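Long-range contacts in RNA-dependent RNA Polymerase (PDB 6TZ0), which catalyses RNA-directed RNA synthesis, transcribing and probably also replicating the double-stranded RNA genome of a cytoplasmic polyhedrosis virus: residues M133-R138 with D190-F194; A128-L132 with T347-L351; L104-G110 with K197-I202. One frame throughout, in Å; residues are numbered along the deposited sequence.

Contact 1. Residues M133-R138 with D190-F194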
loop_
_atom_site.group_PDB
_atom_site.type_symbol
_atom_site.label_atom_id
_atom_site.label_comp_id
_atom_site.label_asym_id
_atom_site.label_seq_id
_atom_site.Cartn_x
_atom_site.Cartn_y
_atom_site.Cartn_z
ATOM N N MET A 133 4.556 -22.624 -15.575
ATOM C CA MET A 133 3.558 -23.308 -16.390
ATOM C C MET A 133 2.578 -24.125 -15.548
ATOM O O MET A 133 1.424 -24.305 -15.948
ATOM C CB MET A 133 4.275 -24.166 -17.439
ATOM C CG MET A 133 3.376 -24.958 -18.377
ATOM S SD MET A 133 4.231 -25.662 -19.788
ATOM C CE MET A 133 5.305 -26.857 -19.030
ATOM N N HIS A 134 2.977 -24.559 -14.357
ATOM C CA HIS A 134 2.164 -25.483 -13.580
ATOM C C HIS A 134 1.510 -24.894 -12.340
ATOM O O HIS A 134 0.482 -25.415 -11.909
ATOM C CB HIS A 134 3.011 -26.689 -13.164
ATOM C CG HIS A 134 3.303 -27.631 -14.286
ATOM N ND1 HIS A 134 4.287 -27.398 -15.222
ATOM C CD2 HIS A 134 2.759 -28.827 -14.603
ATOM C CE1 HIS A 134 4.316 -28.399 -16.081
ATOM N NE2 HIS A 134 3.403 -29.282 -15.725
ATOM N N VAL A 135 2.065 -23.841 -11.740
ATOM C CA VAL A 135 1.569 -23.317 -10.474
ATOM C C VAL A 135 0.868 -21.974 -10.650
ATOM O O VAL A 135 -0.221 -21.767 -10.112
ATOM C CB VAL A 135 2.709 -23.217 -9.435
ATOM C CG1 VAL A 135 2.221 -22.616 -8.134
ATOM C CG2 VAL A 135 3.318 -24.577 -9.186
ATOM N N LYS A 136 1.455 -21.063 -11.429
ATOM C CA LYS A 136 0.905 -19.722 -11.599
ATOM C C LYS A 136 -0.398 -19.690 -12.384
ATOM O O LYS A 136 -1.075 -18.658 -12.364
ATOM C CB LYS A 136 1.919 -18.813 -12.298
ATOM C CG LYS A 136 3.175 -18.530 -11.510
ATOM C CD LYS A 136 2.884 -17.658 -10.312
ATOM C CE LYS A 136 4.163 -17.213 -9.643
ATOM N NZ LYS A 136 4.852 -18.358 -9.002
ATOM N N GLN A 137 -0.771 -20.769 -13.066
ATOM C CA GLN A 137 -1.979 -20.732 -13.874
ATOM C C GLN A 137 -3.237 -21.161 -13.138
ATOM O O GLN A 137 -4.331 -20.806 -13.583
ATOM C CB GLN A 137 -1.823 -21.592 -15.130
ATOM C CG GLN A 137 -0.933 -20.979 -16.183
ATOM C CD GLN A 137 -0.908 -21.794 -17.455
ATOM O OE1 GLN A 137 -1.501 -22.866 -17.525
ATOM N NE2 GLN A 137 -0.226 -21.287 -18.473
ATOM N N ARG A 138 -3.143 -21.906 -12.041
ATOM C CA ARG A 138 -4.367 -22.295 -11.348
ATOM C C ARG A 138 -4.855 -21.124 -10.498
ATOM O O ARG A 138 -4.252 -20.762 -9.483
ATOM C CB ARG A 138 -4.188 -23.595 -10.562
ATOM C CG ARG A 138 -3.093 -23.696 -9.527
ATOM C CD ARG A 138 -3.062 -25.099 -8.968
ATOM N NE ARG A 138 -4.246 -25.439 -8.187
ATOM C CZ ARG A 138 -4.351 -25.241 -6.878
ATOM N NH1 ARG A 138 -3.335 -24.720 -6.213
ATOM N NH2 ARG A 138 -5.457 -25.582 -6.236
ATOM N N ASP A 190 -0.719 -28.681 -5.137
ATOM C CA ASP A 190 -0.882 -27.262 -5.480
ATOM C C ASP A 190 -0.272 -26.934 -6.841
ATOM O O ASP A 190 0.498 -25.986 -6.997
ATOM C CB ASP A 190 -0.319 -26.350 -4.385
ATOM C CG ASP A 190 -1.203 -26.310 -3.158
ATOM O OD1 ASP A 190 -2.434 -26.441 -3.318
ATOM O OD2 ASP A 190 -0.673 -26.161 -2.038
ATOM N N LYS A 191 -0.646 -27.736 -7.834
ATOM C CA LYS A 191 -0.212 -27.501 -9.199
ATOM C C LYS A 191 -1.196 -28.159 -10.150
ATOM O O LYS A 191 -2.050 -28.949 -9.744
ATOM C CB LYS A 191 1.210 -28.019 -9.433
ATOM C CG LYS A 191 1.375 -29.515 -9.327
ATOM C CD LYS A 191 2.845 -29.867 -9.425
ATOM C CE LYS A 191 3.374 -29.578 -10.813
ATOM N NZ LYS A 191 4.794 -29.958 -10.965
ATOM N N ILE A 192 -1.076 -27.801 -11.422
ATOM C CA ILE A 192 -1.901 -28.367 -12.480
ATOM C C ILE A 192 -1.143 -29.547 -13.071
ATOM O O ILE A 192 -0.102 -29.368 -13.702
ATOM C CB ILE A 192 -2.219 -27.330 -13.560
ATOM C CG1 ILE A 192 -3.000 -26.164 -12.968
ATOM C CG2 ILE A 192 -2.987 -27.969 -14.693
ATOM C CD1 ILE A 192 -3.083 -24.983 -13.893
ATOM N N ILE A 193 -1.663 -30.751 -12.876
ATOM C CA ILE A 193 -1.058 -31.939 -13.462
ATOM C C ILE A 193 -1.639 -32.148 -14.853
ATOM O O ILE A 193 -2.862 -32.193 -15.026
ATOM C CB ILE A 193 -1.286 -33.173 -12.571
ATOM C CG1 ILE A 193 -0.560 -33.039 -11.227
ATOM C CG2 ILE A 193 -0.833 -34.433 -13.276
ATOM C CD1 ILE A 193 -1.423 -32.550 -10.084
ATOM N N PHE A 194 -0.766 -32.253 -15.850
ATOM C CA PHE A 194 -1.174 -32.537 -17.220
ATOM C C PHE A 194 -1.305 -34.039 -17.427
ATOM O O PHE A 194 -0.445 -34.808 -16.991
ATOM C CB PHE A 194 -0.162 -31.965 -18.211
ATOM C CG PHE A 194 -0.162 -30.471 -18.283
ATOM C CD1 PHE A 194 -1.005 -29.803 -19.155
ATOM C CD2 PHE A 194 0.666 -29.731 -17.459
ATOM C CE1 PHE A 194 -1.004 -28.422 -19.215
ATOM C CE2 PHE A 194 0.667 -28.356 -17.509
ATOM C CZ PHE A 194 -0.167 -27.702 -18.389
#
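H134, in the last turn of helix 121-134, meets strand 191-194 backbone to backbone through one hydrogen bond, I192 N to H134 O, 2.9 Å long with an N-H...O angle of 161°. The motif is a helix C-terminus running into a type I beta turn, V135 to R138, and docked on the second strand of a beta hairpin whose first strand is 183-186. F194 aims the edge of its ring at one face of the H134 imidazole, an offset edge-to-face pair with centroids 5.0 Å apart and planes at 85°. A hydrogen bond from H134 ND1 back to D130 O helps to fix the rotation of that imidazole. K191 folds its chain beside the same residue, CE lying 3.7 Å from H134 CB. I192 reaches into the turn instead: its CD1 touches Q137 CB at 3.8 Å and its CG1 touches R138 CB at 3.7 Å. ATP, not bound in this model, has been seen at Y184 and at N195, next after F194, so the contact lies beside a nucleotide site. R138 spans this hairpin: CG sits between backbone N and carbonyl carbon (chi1 56°) and the chain bends at chi3, bringing CD against K191 CA, while NE forms a salt bridge to E185. At its far end NH1 makes a long salt bridge to D190 OD1, 3.5 Å away, with guanidinium and carboxylate planes nearly parallel.

Contact 2. Residues A128-L132 with T347-L351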
loop_
_atom_site.group_PDB
_atom_site.type_symbol
_atom_site.label_atom_id
_atom_site.label_comp_id
_atom_site.label_asym_id
_atom_site.label_seq_id
_atom_site.Cartn_x
_atom_site.Cartn_y
_atom_site.Cartn_z
ATOM N N ALA A 128 11.964 -22.950 -12.316
ATOM C CA ALA A 128 11.080 -21.796 -12.239
ATOM C C ALA A 128 10.122 -21.729 -13.420
ATOM O O ALA A 128 8.982 -21.291 -13.258
ATOM C CB ALA A 128 11.898 -20.516 -12.152
ATOM N N LEU A 129 10.548 -22.164 -14.606
ATOM C CA LEU A 129 9.619 -22.186 -15.732
ATOM C C LEU A 129 8.587 -23.298 -15.589
ATOM O O LEU A 129 7.443 -23.140 -16.038
ATOM C CB LEU A 129 10.387 -22.313 -17.042
ATOM C CG LEU A 129 11.195 -21.051 -17.343
ATOM C CD1 LEU A 129 12.069 -21.246 -18.541
ATOM C CD2 LEU A 129 10.287 -19.861 -17.545
ATOM N N ASP A 130 8.965 -24.413 -14.955
ATOM C CA ASP A 130 7.986 -25.422 -14.558
ATOM C C ASP A 130 6.970 -24.840 -13.583
ATOM O O ASP A 130 5.765 -25.088 -13.712
ATOM C CB ASP A 130 8.706 -26.616 -13.927
ATOM C CG ASP A 130 7.803 -27.837 -13.742
ATOM O OD1 ASP A 130 6.638 -27.819 -14.165
ATOM O OD2 ASP A 130 8.263 -28.830 -13.144
ATOM N N LYS A 131 7.445 -24.067 -12.602
ATOM C CA LYS A 131 6.547 -23.396 -11.665
ATOM C C LYS A 131 5.649 -22.385 -12.370
ATOM O O LYS A 131 4.489 -22.209 -11.986
ATOM C CB LYS A 131 7.373 -22.716 -10.573
ATOM C CG LYS A 131 6.557 -22.089 -9.464
ATOM C CD LYS A 131 7.437 -21.479 -8.390
ATOM C CE LYS A 131 6.587 -20.838 -7.302
ATOM N NZ LYS A 131 7.400 -20.250 -6.203
ATOM N N LEU A 132 6.162 -21.743 -13.416
ATOM C CA LEU A 132 5.375 -20.795 -14.192
ATOM C C LEU A 132 4.244 -21.506 -14.923
ATOM O O LEU A 132 3.097 -21.048 -14.912
ATOM C CB LEU A 132 6.286 -20.076 -15.189
ATOM C CG LEU A 132 5.953 -18.697 -15.767
ATOM C CD1 LEU A 132 7.203 -18.075 -16.329
ATOM C CD2 LEU A 132 4.924 -18.725 -16.824
ATOM N N THR A 347 2.776 -13.934 -13.636
ATOM C CA THR A 347 3.882 -14.844 -13.925
ATOM C C THR A 347 4.945 -14.672 -12.852
ATOM O O THR A 347 4.677 -14.173 -11.754
ATOM C CB THR A 347 4.483 -14.627 -15.320
ATOM O OG1 THR A 347 4.679 -13.229 -15.560
ATOM C CG2 THR A 347 3.649 -15.294 -16.393
ATOM N N LEU A 348 6.154 -15.146 -13.159
ATOM C CA LEU A 348 7.312 -14.938 -12.302
ATOM C C LEU A 348 7.618 -13.455 -12.182
ATOM O O LEU A 348 7.649 -12.735 -13.181
ATOM C CB LEU A 348 8.535 -15.659 -12.872
ATOM C CG LEU A 348 8.572 -17.181 -12.994
ATOM C CD1 LEU A 348 9.841 -17.588 -13.716
ATOM C CD2 LEU A 348 8.482 -17.860 -11.647
ATOM N N THR A 349 7.864 -13.003 -10.953
ATOM C CA THR A 349 8.132 -11.592 -10.718
ATOM C C THR A 349 9.498 -11.147 -11.220
ATOM O O THR A 349 9.717 -9.941 -11.374
ATOM C CB THR A 349 7.994 -11.286 -9.234
ATOM O OG1 THR A 349 8.379 -9.931 -8.983
ATOM C CG2 THR A 349 8.839 -12.210 -8.450
ATOM N N GLU A 350 10.408 -12.083 -11.504
ATOM C CA GLU A 350 11.652 -11.716 -12.168
ATOM C C GLU A 350 11.402 -11.252 -13.596
ATOM O O GLU A 350 12.207 -10.501 -14.153
ATOM C CB GLU A 350 12.623 -12.893 -12.180
ATOM C CG GLU A 350 13.075 -13.412 -10.826
ATOM C CD GLU A 350 12.183 -14.520 -10.293
ATOM O OE1 GLU A 350 11.202 -14.875 -10.971
ATOM O OE2 GLU A 350 12.477 -15.056 -9.207
ATOM N N LEU A 351 10.303 -11.695 -14.206
ATOM C CA LEU A 351 9.992 -11.298 -15.572
ATOM C C LEU A 351 9.290 -9.950 -15.636
ATOM O O LEU A 351 9.491 -9.201 -16.595
ATOM C CB LEU A 351 9.134 -12.366 -16.247
ATOM C CG LEU A 351 9.804 -13.705 -16.551
ATOM C CD1 LEU A 351 8.789 -14.698 -17.065
ATOM C CD2 LEU A 351 10.919 -13.513 -17.557
#
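L348 sends its side chain against A128 and L132, two residues one turn apart on helix 121-134, and this is where the contact is tight. L348 CD1 lies 3.9 Å from A128 CB, and L348 CG is 3.7 Å from L132 CD1. L132 carries most of its side of the contact because its two methyls divide the work. CG is turned away from the backbone N (chi1 -156°), and the fork opens across the interface: CD1 also meets L351 CD1 at 3.8 Å, while CD2 rests on T347 CG2 at 3.7 Å. No hydrogen bond crosses; T347 OG1 instead bonds to D102 O, consistent with its methyl lying against L132. The packing thins at L129, whose CD2 only grazes L348 CD1 at 4.5 Å, and the partly exposed D130 and K131 make no close contact across it. L348 occupies the N-cap position of helix 349-356, its carbonyl receiving L351 N. This apolar join of a helix face with the first turn of another links the N-terminal family region to the central polymerase region, where R485, seen with UTP in another model, lies about 9 Å from T347 between side chains.

Contact 3. Residues L104-G110 with K197-I202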
loop_
_atom_site.group_PDB
_atom_site.type_symbol
_atom_site.label_atom_id
_atom_site.label_comp_id
_atom_site.label_asym_id
_atom_site.label_seq_id
_atom_site.Cartn_x
_atom_site.Cartn_y
_atom_site.Cartn_z
ATOM N N LEU A 104 3.873 -16.199 -20.139
ATOM C CA LEU A 104 3.974 -17.580 -20.598
ATOM C C LEU A 104 3.782 -17.644 -22.109
ATOM O O LEU A 104 2.694 -17.359 -22.617
ATOM C CB LEU A 104 2.946 -18.436 -19.859
ATOM C CG LEU A 104 2.929 -19.968 -19.862
ATOM C CD1 LEU A 104 2.098 -20.505 -20.979
ATOM C CD2 LEU A 104 4.336 -20.514 -19.993
ATOM N N VAL A 105 4.844 -18.006 -22.819
ATOM C CA VAL A 105 4.789 -18.241 -24.258
ATOM C C VAL A 105 4.057 -19.557 -24.502
ATOM O O VAL A 105 4.071 -20.456 -23.659
ATOM C CB VAL A 105 6.225 -18.243 -24.827
ATOM C CG1 VAL A 105 6.271 -18.371 -26.339
ATOM C CG2 VAL A 105 6.940 -16.991 -24.412
ATOM N N THR A 106 3.363 -19.661 -25.633
ATOM C CA THR A 106 2.635 -20.877 -25.979
ATOM C C THR A 106 3.586 -21.904 -26.588
ATOM O O THR A 106 4.276 -21.613 -27.570
ATOM C CB THR A 106 1.504 -20.547 -26.945
ATOM O OG1 THR A 106 0.640 -19.579 -26.343
ATOM C CG2 THR A 106 0.698 -21.782 -27.259
ATOM N N PHE A 107 3.620 -23.100 -26.002
ATOM C CA PHE A 107 4.397 -24.220 -26.522
ATOM C C PHE A 107 3.734 -25.516 -26.068
ATOM O O PHE A 107 2.740 -25.503 -25.342
ATOM C CB PHE A 107 5.872 -24.128 -26.096
ATOM C CG PHE A 107 6.082 -24.005 -24.610
ATOM C CD1 PHE A 107 6.222 -25.123 -23.814
ATOM C CD2 PHE A 107 6.168 -22.762 -24.016
ATOM C CE1 PHE A 107 6.416 -25.002 -22.459
ATOM C CE2 PHE A 107 6.357 -22.637 -22.659
ATOM C CZ PHE A 107 6.480 -23.760 -21.882
ATOM N N ARG A 108 4.283 -26.641 -26.516
ATOM C CA ARG A 108 3.748 -27.946 -26.148
ATOM C C ARG A 108 4.168 -28.299 -24.727
ATOM O O ARG A 108 5.324 -28.115 -24.348
ATOM C CB ARG A 108 4.224 -29.010 -27.135
ATOM C CG ARG A 108 3.654 -30.395 -26.888
ATOM C CD ARG A 108 4.089 -31.380 -27.951
ATOM N NE ARG A 108 5.533 -31.572 -27.962
ATOM C CZ ARG A 108 6.182 -32.442 -27.197
ATOM N NH1 ARG A 108 5.521 -33.222 -26.356
ATOM N NH2 ARG A 108 7.498 -32.535 -27.282
ATOM N N ALA A 109 3.215 -28.812 -23.943
ATOM C CA ALA A 109 3.387 -28.922 -22.496
ATOM C C ALA A 109 4.442 -29.950 -22.099
ATOM O O ALA A 109 5.011 -29.857 -21.006
ATOM C CB ALA A 109 2.052 -29.265 -21.841
ATOM N N GLY A 110 4.714 -30.929 -22.951
ATOM C CA GLY A 110 5.769 -31.880 -22.684
ATOM C C GLY A 110 7.117 -31.507 -23.247
ATOM O O GLY A 110 8.084 -32.247 -23.062
ATOM N N LYS A 197 0.318 -34.652 -22.699
ATOM C CA LYS A 197 1.485 -33.800 -22.876
ATOM C C LYS A 197 1.505 -33.103 -24.227
ATOM O O LYS A 197 2.324 -32.203 -24.432
ATOM C CB LYS A 197 2.766 -34.615 -22.714
ATOM C CG LYS A 197 2.915 -35.305 -21.375
ATOM C CD LYS A 197 3.067 -34.311 -20.249
ATOM C CE LYS A 197 3.441 -35.013 -18.954
ATOM N NZ LYS A 197 2.335 -35.852 -18.421
ATOM N N SER A 198 0.623 -33.490 -25.147
ATOM C CA SER A 198 0.643 -32.906 -26.484
ATOM C C SER A 198 -0.125 -31.591 -26.537
ATOM O O SER A 198 -0.146 -30.923 -27.576
ATOM C CB SER A 198 0.072 -33.904 -27.487
ATOM O OG SER A 198 -1.283 -34.184 -27.190
ATOM N N VAL A 199 -0.751 -31.197 -25.427
ATOM C CA VAL A 199 -1.599 -30.015 -25.432
ATOM C C VAL A 199 -0.733 -28.775 -25.191
ATOM O O VAL A 199 0.423 -28.871 -24.761
ATOM C CB VAL A 199 -2.705 -30.178 -24.373
ATOM C CG1 VAL A 199 -2.199 -29.855 -22.973
ATOM C CG2 VAL A 199 -3.955 -29.405 -24.735
ATOM N N ALA A 200 -1.285 -27.601 -25.500
ATOM C CA ALA A 200 -0.538 -26.354 -25.400
ATOM C C ALA A 200 -0.330 -25.933 -23.952
ATOM O O ALA A 200 -0.968 -26.443 -23.031
ATOM C CB ALA A 200 -1.254 -25.237 -26.153
ATOM N N SER A 201 0.576 -24.973 -23.763
ATOM C CA SER A 201 0.960 -24.564 -22.417
ATOM C C SER A 201 -0.020 -23.555 -21.833
ATOM O O SER A 201 -0.330 -23.602 -20.639
ATOM C CB SER A 201 2.367 -23.985 -22.443
ATOM O OG SER A 201 2.406 -22.839 -23.270
ATOM N N ILE A 202 -0.523 -22.634 -22.662
ATOM C CA ILE A 202 -1.462 -21.608 -22.207
ATOM C C ILE A 202 -2.891 -22.125 -22.164
ATOM O O ILE A 202 -3.809 -21.395 -21.770
ATOM C CB ILE A 202 -1.262 -20.389 -23.132
ATOM C CG1 ILE A 202 -1.797 -19.094 -22.509
ATOM C CG2 ILE A 202 -1.915 -20.652 -24.475
ATOM C CD1 ILE A 202 -1.158 -18.726 -21.196
#
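S201 and F107 form the centre of this contact between two loops, and hydrogen bonding comes first. The S201 hydroxyl donates to V105 O at 2.9 Å, in the carbonyl plane on a lone pair, and accepts F107 N at 3.0 Å with an N-H...O angle of 157°. Its OG is set between backbone N and carbonyl carbon (chi1 62°), which places it between V105 O and F107 N. Among backbone bonds, A109 N donates to V199 O at 2.9 Å and S201 N, weakly, to F107 O. These two flank a single antiparallel bridge, the non-hydrogen-bonded pair R108 and A200; G110 N to K197 O, also weak, lies beyond it. A CH-pi contact follows, with S201 CB 4.0 Å from the F107 ring centroid and only 3° off its normal; Y81 makes an edge-to-face pair with the same ring. Of apolar contacts, L104 and I202 lie alongside each other, pointing opposite ways, with CD1 atoms 3.7 Å apart. I202 CG2 sets a methyl against the T106 hydroxyl, whose own partner is A238 O. R108 forms a salt bridge to E80, while its CG lies against K197 O. The chemistry implies that two loops without regular structure are joined by backbone bonds together with a buried serine whose hydroxyl donates and accepts and whose CB lies over the F107 ring.

How the contacts relate
From the N terminus, the chain passes through loop 104-110, climbs helix 121-134 and turns at 135-138 before reaching the hairpin strand 191-194. Contact 1 closes a loop of about fifty residues here. Contact 3 closes the next, when 197-202 returns to 104-110, and so encloses contact 1. Contact 2 closes much later, at 347-351; it too encloses contact 1 but crosses contact 3, since their segments alternate. Helix 121-134 supplies a segment to contacts 1 and 2, and contact 3 leans on it through side chains, L104 packing on L132. Q137 joins contacts 1 and 3 through a probable hydrogen bond to S201 O.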